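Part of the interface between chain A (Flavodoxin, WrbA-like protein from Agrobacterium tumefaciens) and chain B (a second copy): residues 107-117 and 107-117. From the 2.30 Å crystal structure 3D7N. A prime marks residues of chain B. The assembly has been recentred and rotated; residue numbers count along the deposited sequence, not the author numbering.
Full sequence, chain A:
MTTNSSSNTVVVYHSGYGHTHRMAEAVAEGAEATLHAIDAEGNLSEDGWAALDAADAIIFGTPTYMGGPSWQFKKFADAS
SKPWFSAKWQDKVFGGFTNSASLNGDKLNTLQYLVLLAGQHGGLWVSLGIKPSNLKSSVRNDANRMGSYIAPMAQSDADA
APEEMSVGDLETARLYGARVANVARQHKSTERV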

ATOM      1  N   LYS A 107       8.203   4.766   5.309  1.00 59.92           N
ATOM      2  CA  LYS A 107       8.745   3.555   5.837  1.00 58.10           C
ATOM      3  C   LYS A 107       7.735   2.430   5.881  1.00 57.50           C
ATOM      4  O   LYS A 107       8.115   1.310   5.814  1.00 56.36           O
ATOM      5  CB  LYS A 107       9.340   3.788   7.207  1.00 58.48           C
ATOM      6  CG  LYS A 107      10.644   4.492   7.167  1.00 59.22           C
ATOM      7  CD  LYS A 107      11.321   4.424   8.493  1.00 61.90           C
ATOM      8  CE  LYS A 107      10.890   5.529   9.372  1.00 62.76           C
ATOM      9  NZ  LYS A 107      11.767   6.650   9.157  1.00 60.33           N
ATOM     10  N   LEU A 108       6.461   2.746   6.035  1.00 56.91           N
ATOM     11  CA  LEU A 108       5.404   1.743   6.053  1.00 56.03           C
ATOM     12  C   LEU A 108       5.341   1.072   4.685  1.00 54.82           C
ATOM     13  O   LEU A 108       5.148  -0.119   4.605  1.00 55.56           O
ATOM     14  CB  LEU A 108       4.032   2.334   6.412  1.00 55.42           C
ATOM     15  CG  LEU A 108       2.913   1.270   6.502  1.00 55.96           C
ATOM     16  CD1 LEU A 108       3.292   0.213   7.576  1.00 48.71           C
ATOM     17  CD2 LEU A 108       1.524   1.896   6.778  1.00 54.63           C
ATOM     18  N   ASN A 109       5.526   1.834   3.617  1.00 52.60           N
ATOM     19  CA  ASN A 109       5.565   1.246   2.302  1.00 52.27           C
ATOM     20  C   ASN A 109       6.661   0.151   2.137  1.00 51.30           C
ATOM     21  O   ASN A 109       6.430  -0.871   1.529  1.00 51.74           O
ATOM     22  CB  ASN A 109       5.738   2.324   1.237  1.00 52.23           C
ATOM     23  CG  ASN A 109       5.517   1.768  -0.172  1.00 56.36           C
ATOM     24  OD1 ASN A 109       4.455   1.215  -0.439  1.00 63.22           O
ATOM     25  ND2 ASN A 109       6.538   1.859  -1.059  1.00 55.70           N
ATOM     26  N   THR A 110       7.840   0.424   2.639  1.00 50.29           N
ATOM     27  CA  THR A 110       8.970  -0.496   2.638  1.00 51.06           C
ATOM     28  C   THR A 110       8.595  -1.732   3.452  1.00 50.48           C
ATOM     29  O   THR A 110       8.678  -2.794   2.946  1.00 49.73           O
ATOM     30  CB  THR A 110      10.230   0.170   3.180  1.00 49.94           C
ATOM     31  OG1 THR A 110      10.533   1.248   2.306  1.00 51.38           O
ATOM     32  CG2 THR A 110      11.448  -0.791   3.214  1.00 50.15           C
ATOM     33  N   LEU A 111       7.998  -1.552   4.618  1.00 50.67           N
ATOM     34  CA  LEU A 111       7.627  -2.683   5.449  1.00 50.51           C
ATOM     35  C   LEU A 111       6.574  -3.556   4.773  1.00 50.49           C
ATOM     36  O   LEU A 111       6.678  -4.802   4.839  1.00 51.09           O
ATOM     37  CB  LEU A 111       7.182  -2.230   6.843  1.00 50.09           C
ATOM     38  CG  LEU A 111       8.311  -1.596   7.674  1.00 51.45           C
ATOM     39  CD1 LEU A 111       7.801  -1.119   9.040  1.00 49.45           C
ATOM     40  CD2 LEU A 111       9.482  -2.610   7.725  1.00 47.78           C
ATOM     41  N   GLN A 112       5.573  -2.916   4.178  1.00 50.39           N
ATOM     42  CA  GLN A 112       4.543  -3.588   3.417  1.00 50.43           C
ATOM     43  C   GLN A 112       5.064  -4.356   2.247  1.00 51.22           C
ATOM     44  O   GLN A 112       4.536  -5.432   1.989  1.00 52.46           O
ATOM     45  CB  GLN A 112       3.469  -2.624   2.975  1.00 51.28           C
ATOM     46  CG  GLN A 112       2.664  -2.156   4.134  1.00 51.98           C
ATOM     47  CD  GLN A 112       1.285  -1.704   3.786  1.00 58.35           C
ATOM     48  OE1 GLN A 112       1.105  -0.620   3.263  1.00 57.80           O
ATOM     49  NE2 GLN A 112       0.272  -2.554   4.110  1.00 63.62           N
ATOM     50  N   TYR A 113       6.130  -3.882   1.575  1.00 51.29           N
ATOM     51  CA  TYR A 113       6.789  -4.680   0.545  1.00 49.85           C
ATOM     52  C   TYR A 113       7.419  -5.969   1.131  1.00 49.79           C
ATOM     53  O   TYR A 113       7.424  -7.037   0.544  1.00 47.89           O
ATOM     54  CB  TYR A 113       7.867  -3.900  -0.238  1.00 50.71           C
ATOM     55  CG  TYR A 113       8.584  -4.838  -1.198  1.00 50.29           C
ATOM     56  CD1 TYR A 113       9.855  -5.301  -0.948  1.00 52.83           C
ATOM     57  CD2 TYR A 113       7.916  -5.343  -2.289  1.00 49.89           C
ATOM     58  CE1 TYR A 113      10.494  -6.222  -1.844  1.00 52.99           C
ATOM     59  CE2 TYR A 113       8.509  -6.258  -3.154  1.00 51.90           C
ATOM     60  CZ  TYR A 113       9.774  -6.709  -2.910  1.00 51.84           C
ATOM     61  OH  TYR A 113      10.285  -7.620  -3.764  1.00 52.31           O
ATOM     62  N   LEU A 114       7.987  -5.842   2.289  1.00 50.00           N
ATOM     63  CA  LEU A 114       8.669  -6.920   2.933  1.00 50.09           C
ATOM     64  C   LEU A 114       7.652  -8.012   3.315  1.00 51.40           C
ATOM     65  O   LEU A 114       7.880  -9.198   3.166  1.00 51.93           O
ATOM     66  CB  LEU A 114       9.357  -6.285   4.132  1.00 51.17           C
ATOM     67  CG  LEU A 114      10.859  -6.014   4.000  1.00 53.86           C
ATOM     68  CD1 LEU A 114      11.451  -5.777   2.603  1.00 47.16           C
ATOM     69  CD2 LEU A 114      11.327  -5.006   5.024  1.00 47.30           C
ATOM     70  N   VAL A 115       6.462  -7.595   3.721  1.00 51.15           N
ATOM     71  CA  VAL A 115       5.390  -8.527   3.949  1.00 50.88           C
ATOM     72  C   VAL A 115       4.957  -9.268   2.656  1.00 50.70           C
ATOM     73  O   VAL A 115       4.752 -10.488   2.671  1.00 50.26           O
ATOM     74  CB  VAL A 115       4.162  -7.803   4.545  1.00 50.47           C
ATOM     75  CG1 VAL A 115       2.970  -8.772   4.573  1.00 50.71           C
ATOM     76  CG2 VAL A 115       4.516  -7.217   5.957  1.00 47.47           C
ATOM     77  N   LEU A 116       4.825  -8.530   1.563  1.00 50.04           N
ATOM     78  CA  LEU A 116       4.524  -9.114   0.255  1.00 50.32           C
ATOM     79  C   LEU A 116       5.582 -10.130  -0.195  1.00 50.17           C
ATOM     80  O   LEU A 116       5.237 -11.165  -0.710  1.00 50.58           O
ATOM     81  CB  LEU A 116       4.410  -8.039  -0.811  1.00 50.51           C
ATOM     82  CG  LEU A 116       3.226  -7.087  -0.738  1.00 52.19           C
ATOM     83  CD1 LEU A 116       3.225  -6.141  -1.976  1.00 55.00           C
ATOM     84  CD2 LEU A 116       1.899  -7.848  -0.663  1.00 53.04           C
ATOM     85  N   LEU A 117       6.848  -9.827   0.034  1.00 49.15           N
ATOM     86  CA  LEU A 117       7.957 -10.655  -0.353  1.00 49.37           C
ATOM     87  C   LEU A 117       7.897 -11.958   0.423  1.00 50.24           C
ATOM     88  O   LEU A 117       7.964 -13.016  -0.175  1.00 51.26           O
ATOM     89  CB  LEU A 117       9.269  -9.924  -0.087  1.00 48.49           C
ATOM     90  CG  LEU A 117      10.532 -10.672  -0.464  1.00 49.39           C
ATOM     91  CD1 LEU A 117      10.434 -11.222  -1.944  1.00 50.07           C
ATOM     92  CD2 LEU A 117      11.724  -9.717  -0.149  1.00 47.46           C
TER
ATOM     93  N   LYS B 107      -8.061  -5.510  -4.780  1.00 59.92           N
ATOM     94  CA  LYS B 107      -8.185  -6.491  -3.749  1.00 58.10           C
ATOM     95  C   LYS B 107      -6.936  -6.616  -2.904  1.00 57.50           C
ATOM     96  O   LYS B 107      -7.033  -6.981  -1.782  1.00 56.36           O
ATOM     97  CB  LYS B 107      -8.568  -7.832  -4.331  1.00 58.48           C
ATOM     98  CG  LYS B 107      -9.992  -7.909  -4.737  1.00 59.22           C
ATOM     99  CD  LYS B 107     -10.387  -9.320  -5.011  1.00 61.90           C
ATOM    100  CE  LYS B 107     -10.095  -9.696  -6.409  1.00 62.76           C
ATOM    101  NZ  LYS B 107     -11.246  -9.381  -7.215  1.00 60.33           N
ATOM    102  N   LEU B 108      -5.773  -6.348  -3.473  1.00 56.91           N
ATOM    103  CA  LEU B 108      -4.515  -6.402  -2.740  1.00 56.03           C
ATOM    104  C   LEU B 108      -4.529  -5.324  -1.661  1.00 54.82           C
ATOM    105  O   LEU B 108      -4.065  -5.556  -0.569  1.00 55.56           O
ATOM    106  CB  LEU B 108      -3.291  -6.218  -3.651  1.00 55.42           C
ATOM    107  CG  LEU B 108      -1.946  -6.340  -2.897  1.00 55.96           C
ATOM    108  CD1 LEU B 108      -1.856  -7.738  -2.225  1.00 48.71           C
ATOM    109  CD2 LEU B 108      -0.728  -6.064  -3.814  1.00 54.63           C
ATOM    110  N   ASN B 109      -5.083  -4.159  -1.965  1.00 52.60           N
ATOM    111  CA  ASN B 109      -5.206  -3.130  -0.962  1.00 52.27           C
ATOM    112  C   ASN B 109      -6.008  -3.574   0.297  1.00 51.30           C
ATOM    113  O   ASN B 109      -5.642  -3.260   1.408  1.00 51.74           O
ATOM    114  CB  ASN B 109      -5.824  -1.870  -1.560  1.00 52.23           C
ATOM    115  CG  ASN B 109      -5.724  -0.681  -0.601  1.00 56.36           C
ATOM    116  OD1 ASN B 109      -4.622  -0.337  -0.185  1.00 63.22           O
ATOM    117  ND2 ASN B 109      -6.875  -0.089  -0.200  1.00 55.70           N
ATOM    118  N   THR B 110      -7.111  -4.248   0.079  1.00 50.29           N
ATOM    119  CA  THR B 110      -7.960  -4.800   1.127  1.00 51.06           C
ATOM    120  C   THR B 110      -7.154  -5.825   1.922  1.00 50.48           C
ATOM    121  O   THR B 110      -7.058  -5.694   3.089  1.00 49.73           O
ATOM    122  CB  THR B 110      -9.230  -5.414   0.548  1.00 49.94           C
ATOM    123  OG1 THR B 110      -9.939  -4.363  -0.091  1.00 51.38           O
ATOM    124  CG2 THR B 110     -10.146  -6.032   1.637  1.00 50.15           C
ATOM    125  N   LEU B 111      -6.424  -6.699   1.249  1.00 50.67           N
ATOM    126  CA  LEU B 111      -5.645  -7.710   1.941  1.00 50.51           C
ATOM    127  C   LEU B 111      -4.544  -7.085   2.794  1.00 50.49           C
ATOM    128  O   LEU B 111      -4.323  -7.541   3.938  1.00 51.09           O
ATOM    129  CB  LEU B 111      -5.088  -8.750   0.964  1.00 50.09           C
ATOM    130  CG  LEU B 111      -6.174  -9.608   0.292  1.00 51.45           C
ATOM    131  CD1 LEU B 111      -5.566 -10.599  -0.707  1.00 49.45           C
ATOM    132  CD2 LEU B 111      -7.029 -10.246   1.416  1.00 47.78           C
ATOM    133  N   GLN B 112      -3.854  -6.098   2.232  1.00 50.39           N
ATOM    134  CA  GLN B 112      -2.840  -5.341   2.932  1.00 50.43           C
ATOM    135  C   GLN B 112      -3.352  -4.619   4.135  1.00 51.22           C
ATOM    136  O   GLN B 112      -2.628  -4.570   5.122  1.00 52.46           O
ATOM    137  CB  GLN B 112      -2.133  -4.381   2.006  1.00 51.28           C
ATOM    138  CG  GLN B 112      -1.278  -5.113   1.034  1.00 51.98           C
ATOM    139  CD  GLN B 112      -0.136  -4.316   0.495  1.00 58.35           C
ATOM    140  OE1 GLN B 112      -0.325  -3.466  -0.357  1.00 57.80           O
ATOM    141  NE2 GLN B 112       1.095  -4.616   0.989  1.00 63.62           N
ATOM    142  N   TYR B 113      -4.603  -4.123   4.117  1.00 51.29           N
ATOM    143  CA  TYR B 113      -5.215  -3.573   5.323  1.00 49.85           C
ATOM    144  C   TYR B 113      -5.393  -4.652   6.421  1.00 49.79           C
ATOM    145  O   TYR B 113      -5.236  -4.429   7.609  1.00 47.89           O
ATOM    146  CB  TYR B 113      -6.573  -2.886   5.063  1.00 50.71           C
ATOM    147  CG  TYR B 113      -7.193  -2.456   6.384  1.00 50.29           C
ATOM    148  CD1 TYR B 113      -8.245  -3.139   6.949  1.00 52.83           C
ATOM    149  CD2 TYR B 113      -6.624  -1.435   7.108  1.00 49.89           C
ATOM    150  CE1 TYR B 113      -8.783  -2.744   8.220  1.00 52.99           C
ATOM    151  CE2 TYR B 113      -7.114  -1.056   8.354  1.00 51.90           C
ATOM    152  CZ  TYR B 113      -8.165  -1.727   8.909  1.00 51.84           C
ATOM    153  OH  TYR B 113      -8.577  -1.337  10.132  1.00 52.31           O
ATOM    154  N   LEU B 114      -5.762  -5.822   6.005  1.00 50.00           N
ATOM    155  CA  LEU B 114      -6.032  -6.906   6.897  1.00 50.09           C
ATOM    156  C   LEU B 114      -4.725  -7.330   7.595  1.00 51.40           C
ATOM    157  O   LEU B 114      -4.675  -7.602   8.780  1.00 51.93           O
ATOM    158  CB  LEU B 114      -6.633  -7.993   6.021  1.00 51.17           C
ATOM    159  CG  LEU B 114      -8.155  -8.163   6.080  1.00 53.86           C
ATOM    160  CD1 LEU B 114      -9.023  -6.950   6.447  1.00 47.16           C
ATOM    161  CD2 LEU B 114      -8.670  -8.923   4.880  1.00 47.30           C
ATOM    162  N   VAL B 115      -3.623  -7.287   6.861  1.00 51.15           N
ATOM    163  CA  VAL B 115      -2.331  -7.509   7.453  1.00 50.88           C
ATOM    164  C   VAL B 115      -1.962  -6.429   8.505  1.00 50.70           C
ATOM    165  O   VAL B 115      -1.463  -6.755   9.590  1.00 50.26           O
ATOM    166  CB  VAL B 115      -1.235  -7.539   6.364  1.00 50.47           C
ATOM    167  CG1 VAL B 115       0.145  -7.558   7.039  1.00 50.71           C
ATOM    168  CG2 VAL B 115      -1.469  -8.755   5.400  1.00 47.47           C
ATOM    169  N   LEU B 116      -2.212  -5.169   8.177  1.00 50.04           N
ATOM    170  CA  LEU B 116      -2.010  -4.062   9.114  1.00 50.32           C
ATOM    171  C   LEU B 116      -2.847  -4.210  10.392  1.00 50.17           C
ATOM    172  O   LEU B 116      -2.352  -3.957  11.463  1.00 50.58           O
ATOM    173  CB  LEU B 116      -2.355  -2.731   8.469  1.00 50.51           C
ATOM    174  CG  LEU B 116      -1.450  -2.223   7.357  1.00 52.19           C
ATOM    175  CD1 LEU B 116      -1.901  -0.799   6.911  1.00 55.00           C
ATOM    176  CD2 LEU B 116       0.016  -2.190   7.800  1.00 53.04           C
ATOM    177  N   LEU B 117      -4.088  -4.645  10.256  1.00 49.15           N
ATOM    178  CA  LEU B 117      -5.007  -4.808  11.348  1.00 49.37           C
ATOM    179  C   LEU B 117      -4.491  -5.896  12.272  1.00 50.24           C
ATOM    180  O   LEU B 117      -4.398  -5.675  13.466  1.00 51.26           O
ATOM    181  CB  LEU B 117      -6.391  -5.161  10.813  1.00 48.49           C
ATOM    182  CG  LEU B 117      -7.476  -5.347  11.855  1.00 49.39           C
ATOM    183  CD1 LEU B 117      -7.507  -4.122  12.855  1.00 50.07           C
ATOM    184  CD2 LEU B 117      -8.792  -5.650  11.075  1.00 47.46           C
TER

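This is a compact, side-chain-mediated crossing of two identical helices about an exact two-fold axis, held by van der Waals packing of leucine, valine and glutamine, with no hydrogen bond passing between the two stretches.

Both segments are helical throughout and belong to longer helices. Their axes approach to 11.3 Å and their N-to-C directions make an angle of 100°, so the helices cross nearly at right angles. Such a crossing cannot sustain a long seam: the two helices diverge quickly from the crossing point, and the contact is confined to a small patch burying 376 Å² in total. The backbones stay well apart, the nearest matched CA atoms being those of Gln112 and Gln112′, 7.6 Å from each other, followed by those of Val115 and Val115′ at 8.5 Å. Within each helix the main-chain polar groups are occupied locally, as in the bond from Gln112 N to Leu108 O (2.9 Å) and that from Leu116 N to Gln112 O (3.1 Å).

The residues that meet are Leu108, Gln112, Val115 and Leu116 with their symmetry mates. Leu108, Gln112 and Leu116 follow one another at intervals of four, and Val115 comes three after Gln112, so the helical repeat brings all four to the side facing the partner. Lys107, Thr110, Leu114 and Leu117 are out of reach of the partner stretch, while Tyr113 points away from it; the Lys107 NZ, Thr110 OG1 and Tyr113 OH atoms find hydrogen bonds elsewhere in the structure.

At the centre, Gln112 packs against its own copy and has the largest covered area of any residue in its stretch. Its CB points toward the partner, and its long, flexible chain, with chi1 in m and chi2 in t, can lie across the neighbouring helix. Gln112 CB is 3.7 Å from Gln112′ NE2, and the same amide nitrogen is 3.7 Å from Gln112 O, a contact rather than a hydrogen bond. The amide also reaches beyond its counterpart: Gln112 NE2 lies 3.7 Å from Leu116′ CG, so a polar group here rests against hydrocarbon. Glutamine suits this position through its length and its methylene groups, which can pack like an aliphatic chain.

Around this centre the chemistry is apolar. Val115 meets Val115′ with their CG1 atoms 3.9 Å apart; a short, beta-branched side chain pointing toward its mate can make this contact without spanning a large gap. Leu108 and Leu116 form the reciprocal pairs. Leu108 CD1 lies 4.1 Å from Leu116′ CD2, and the two-fold repeats the contact between Leu116 CD2 and Leu108′ CD1 at the same distance. Leu108 points toward the other helix, whereas Leu116 leaves its backbone sideways and relies on its branched end to come nearer. Leucine fits both roles because its methyls are carried beyond CB on CG, and packing them together removes apolar surface from water.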